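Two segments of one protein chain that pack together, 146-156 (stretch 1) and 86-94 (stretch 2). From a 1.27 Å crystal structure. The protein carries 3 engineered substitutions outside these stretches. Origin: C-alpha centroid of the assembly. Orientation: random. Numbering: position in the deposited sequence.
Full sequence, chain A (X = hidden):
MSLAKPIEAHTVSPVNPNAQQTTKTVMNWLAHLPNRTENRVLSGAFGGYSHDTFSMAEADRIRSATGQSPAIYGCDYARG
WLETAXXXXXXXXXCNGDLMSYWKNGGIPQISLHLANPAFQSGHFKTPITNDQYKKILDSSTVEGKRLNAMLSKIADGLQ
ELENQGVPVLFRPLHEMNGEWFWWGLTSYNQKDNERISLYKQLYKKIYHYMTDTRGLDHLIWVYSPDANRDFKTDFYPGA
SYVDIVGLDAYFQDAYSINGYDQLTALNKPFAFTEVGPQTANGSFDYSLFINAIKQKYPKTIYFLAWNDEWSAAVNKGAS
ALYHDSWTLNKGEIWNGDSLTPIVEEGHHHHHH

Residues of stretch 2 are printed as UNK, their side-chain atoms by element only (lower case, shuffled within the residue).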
# COMPACT_ATOMS: atom_id res chain seq x y z
N LYS A 146 -24.33 -2.31 4.54
CA LYS A 146 -24.61 -0.92 4.18
C LYS A 146 -23.56 0.03 4.74
O LYS A 146 -23.17 0.98 4.05
CB LYS A 146 -26.02 -0.53 4.64
CG LYS A 146 -27.11 -1.21 3.82
CD LYS A 146 -28.48 -0.93 4.38
CE LYS A 146 -29.54 -1.73 3.64
NZ LYS A 146 -30.89 -1.36 4.16
N ARG A 147 -23.09 -0.23 5.95
CA ARG A 147 -22.01 0.58 6.54
C ARG A 147 -20.74 0.44 5.71
O ARG A 147 -20.06 1.43 5.41
CB ARG A 147 -21.73 0.14 7.97
CG ARG A 147 -22.76 0.59 8.99
CD ARG A 147 -22.41 -0.07 10.31
NE ARG A 147 -23.43 0.10 11.33
CZ ARG A 147 -23.76 -0.82 12.23
NH1 ARG A 147 -23.17 -2.02 12.24
NH2 ARG A 147 -24.71 -0.55 13.11
N LEU A 148 -20.42 -0.79 5.31
CA LEU A 148 -19.26 -0.99 4.44
C LEU A 148 -19.40 -0.17 3.15
O LEU A 148 -18.51 0.60 2.78
CB LEU A 148 -19.03 -2.46 4.11
CG LEU A 148 -17.89 -2.73 3.11
CD1 LEU A 148 -16.52 -2.30 3.67
CD2 LEU A 148 -17.87 -4.19 2.73
N ASN A 149 -20.55 -0.30 2.49
CA ASN A 149 -20.77 0.40 1.24
C ASN A 149 -20.76 1.92 1.36
O ASN A 149 -20.30 2.60 0.45
CB ASN A 149 -22.02 -0.13 0.54
CG ASN A 149 -21.80 -1.51 -0.05
OD1 ASN A 149 -20.67 -1.89 -0.38
ND2 ASN A 149 -22.88 -2.26 -0.20
N ALA A 150 -21.22 2.44 2.50
CA ALA A 150 -21.14 3.88 2.75
C ALA A 150 -19.69 4.37 2.79
O ALA A 150 -19.35 5.43 2.24
CB ALA A 150 -21.86 4.25 4.04
N MET A 151 -18.82 3.59 3.43
CA MET A 151 -17.39 3.91 3.42
C MET A 151 -16.81 3.81 2.01
O MET A 151 -16.08 4.70 1.57
CB MET A 151 -16.62 2.98 4.36
CG MET A 151 -16.90 3.17 5.87
SD MET A 151 -15.76 2.26 7.02
CE MET A 151 -16.09 0.55 6.53
N LEU A 152 -17.12 2.73 1.32
CA LEU A 152 -16.57 2.53 -0.01
C LEU A 152 -17.00 3.64 -0.95
O LEU A 152 -16.22 4.08 -1.79
CB LEU A 152 -16.97 1.16 -0.57
CG LEU A 152 -16.51 -0.08 0.22
CD1 LEU A 152 -16.89 -1.35 -0.53
CD2 LEU A 152 -15.02 -0.05 0.52
N SER A 153 -18.24 4.10 -0.83
CA SER A 153 -18.74 5.16 -1.69
C SER A 153 -17.96 6.44 -1.50
O SER A 153 -17.61 7.10 -2.47
CB SER A 153 -20.23 5.40 -1.42
OG SER A 153 -20.73 6.34 -2.35
N LYS A 154 -17.67 6.79 -0.25
CA LYS A 154 -16.93 8.01 0.02
C LYS A 154 -15.47 7.90 -0.45
O LYS A 154 -14.91 8.85 -0.98
CB LYS A 154 -17.01 8.37 1.50
CG LYS A 154 -16.57 9.79 1.80
CD LYS A 154 -16.81 10.16 3.25
CE LYS A 154 -16.30 11.56 3.51
NZ LYS A 154 -16.38 11.89 4.97
N ILE A 155 -14.88 6.72 -0.25
CA ILE A 155 -13.53 6.43 -0.75
C ILE A 155 -13.49 6.59 -2.27
O ILE A 155 -12.60 7.26 -2.81
CB ILE A 155 -13.07 5.01 -0.32
CG1 ILE A 155 -12.83 4.98 1.20
CG2 ILE A 155 -11.81 4.60 -1.07
CD1 ILE A 155 -12.89 3.59 1.79
N ALA A 156 -14.47 6.00 -2.95
CA ALA A 156 -14.52 6.08 -4.41
C ALA A 156 -14.68 7.51 -4.89
O ALA A 156 -14.08 7.89 -5.88
CB ALA A 156 -15.63 5.21 -4.95
N UNK A 86 -21.69 9.08 11.80
CA UNK A 86 -21.86 8.16 10.69
C UNK A 86 -20.51 7.50 10.45
O UNK A 86 -19.48 8.17 10.54
o UNK A 86 -24.64 8.85 10.06
c UNK A 86 -22.33 8.91 9.43
c UNK A 86 -23.72 9.51 9.59
n UNK A 86 -23.87 10.77 9.20
N UNK A 87 -20.52 6.20 10.19
CA UNK A 87 -19.25 5.48 10.02
C UNK A 87 -18.35 6.09 8.94
O UNK A 87 -17.13 6.14 9.11
c UNK A 87 -19.48 3.96 9.79
c UNK A 87 -20.20 3.68 8.45
c UNK A 87 -18.16 3.21 9.93
c UNK A 87 -18.33 1.73 10.10
N UNK A 88 -18.94 6.59 7.86
CA UNK A 88 -18.16 7.17 6.77
C UNK A 88 -17.47 8.50 7.13
O UNK A 88 -16.61 8.96 6.38
c UNK A 88 -18.96 7.25 5.47
o UNK A 88 -22.46 8.37 5.70
c UNK A 88 -21.42 7.76 6.02
c UNK A 88 -20.09 8.28 5.46
o UNK A 88 -21.45 6.76 6.78
N UNK A 89 -17.82 9.10 8.28
CA UNK A 89 -17.12 10.30 8.75
C UNK A 89 -15.64 10.00 9.04
O UNK A 89 -14.81 10.92 9.10
o UNK A 89 -19.64 11.50 8.64
o UNK A 89 -19.90 11.52 10.82
c UNK A 89 -19.21 11.33 9.80
c UNK A 89 -17.77 10.87 10.02
N UNK A 90 -15.32 8.73 9.26
CA UNK A 90 -13.95 8.28 9.43
C UNK A 90 -13.09 8.48 8.17
O UNK A 90 -11.88 8.49 8.27
o UNK A 90 -14.40 5.95 8.82
c UNK A 90 -13.92 6.80 9.85
N UNK A 91 -13.73 8.60 7.01
CA UNK A 91 -13.03 8.79 5.74
C UNK A 91 -12.86 10.28 5.45
O UNK A 91 -13.82 11.04 5.52
c UNK A 91 -13.84 8.15 4.58
c UNK A 91 -13.15 8.37 3.24
c UNK A 91 -12.94 5.77 4.91
c UNK A 91 -14.15 6.67 4.85
N UNK A 92 -11.64 10.68 5.12
CA UNK A 92 -11.34 12.05 4.67
C UNK A 92 -10.42 11.94 3.46
O UNK A 92 -9.49 11.15 3.47
o UNK A 92 -11.19 15.18 5.91
c UNK A 92 -10.68 12.85 5.80
o UNK A 92 -9.47 14.60 4.68
c UNK A 92 -10.43 14.31 5.43
N UNK A 93 -10.68 12.74 2.42
CA UNK A 93 -9.93 12.63 1.17
C UNK A 93 -9.18 13.91 0.80
O UNK A 93 -8.70 14.06 -0.32
c UNK A 93 -11.52 10.85 0.36
c UNK A 93 -11.84 13.22 -0.41
c UNK A 93 -10.81 12.14 -0.00
N UNK A 94 -9.05 14.82 1.76
CA UNK A 94 -8.43 16.13 1.50
C UNK A 94 -6.95 16.07 1.12
O UNK A 94 -6.42 17.05 0.59
o UNK A 94 -7.95 16.64 3.84
c UNK A 94 -8.64 17.08 2.69
O HOH W 1 -18.96 11.61 6.02

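Position 86 carries two side-chain carbons, the second bonded to one oxygen and one nitrogen, a terminal amide one carbon from CB; this is Asn86. Its CB, the closest side-chain atom, is still 7.1 Å from Ala150 CB, so its part is local: its backbone O accepts a hydrogen bond from the N of position 89 at 3.0 Å, the first turn of a 3-10 segment covering 87-90.

Position 87 has four carbons and no heteroatom, forked at the first, with one arm two carbons long. The short arm lies 3.8 Å from Arg147 O and 3.9 Å from Arg147 CB, while the first carbon of the long arm is 3.9 Å from Met151 SD. Branching at CB with unequal arms defines Ile87; the one-carbon arm is CG2, and the first carbon of the longer arm is CG1. Chi1 of -167° (t) and chi2 of 164° (t) describe an extended long arm.

At position 88 three carbons form an unbranched chain and the third bears two oxygens, a carboxylate two carbons beyond CB. The CB lies 3.7 Å from Ala150 O, and one carboxylate oxygen is 3.7 Å from Ala150 CB. This is Glu88. The small alanine side chain accompanies a close backbone approach, the CA atoms of Met151 and Glu88 being 4.7 Å apart.

Position 89 has two carbons, the second with two oxygens, and its CA-to-CB bond points away from the helix. The shorter carboxylate gives Asp89. Its OD2 accepts a hydrogen bond from Asn86 N at 3.2 Å, and its OD1 takes one from water 1 at 2.7 Å.

Position 90 has one carbon followed by one oxygen, and the oxygen lies 4.3 Å from Met151 SD; this indicates Ser90. Its OG donates to Ile87 O at 2.8 Å, reinforcing the turn.

Position 91 repeats the four-carbon fork with a two-carbon arm, whose end sits 3.8 Å from Ile155 CG1. This is Ile91; with chi1 -55° and chi2 -65° (both m), its CD1 makes that contact, and its CG1 lies 4.5 Å from Met151 CB.

Position 92 shows two carbons and a two-oxygen terminus, its CA-to-CB bond directed away from stretch 1: Asp92.

Position 93 has one carbon carrying two more, and one branch carbon is 4.2 Å from Lys154 O; the symmetric fork is that of Val93.

Position 94, one carbon then one oxygen, is Ser94, beyond reach of the helix; its OG and N both donate to Asp92 OD2, at 2.7 and 3.0 Å.

The contact buries 530 Å² and combines apolar packing with a polar clamp. Ile87 and Ile91 pack against Met151, and Ile91 continues onto Ile155, one helical turn further along. Beside them Lys154, with all four chi angles t, extends its amine to the backbone of stretch 2: NZ donates to Ile91 O at 2.8 Å and to Glu88 O at 3.3 Å. Water 1 accepts from Lys154 NZ at 2.8 Å and bridges it to Asp89, so one lysine amine ties together three positions of stretch 2.

Stretch 2 (86-94) NIEDSIDVS
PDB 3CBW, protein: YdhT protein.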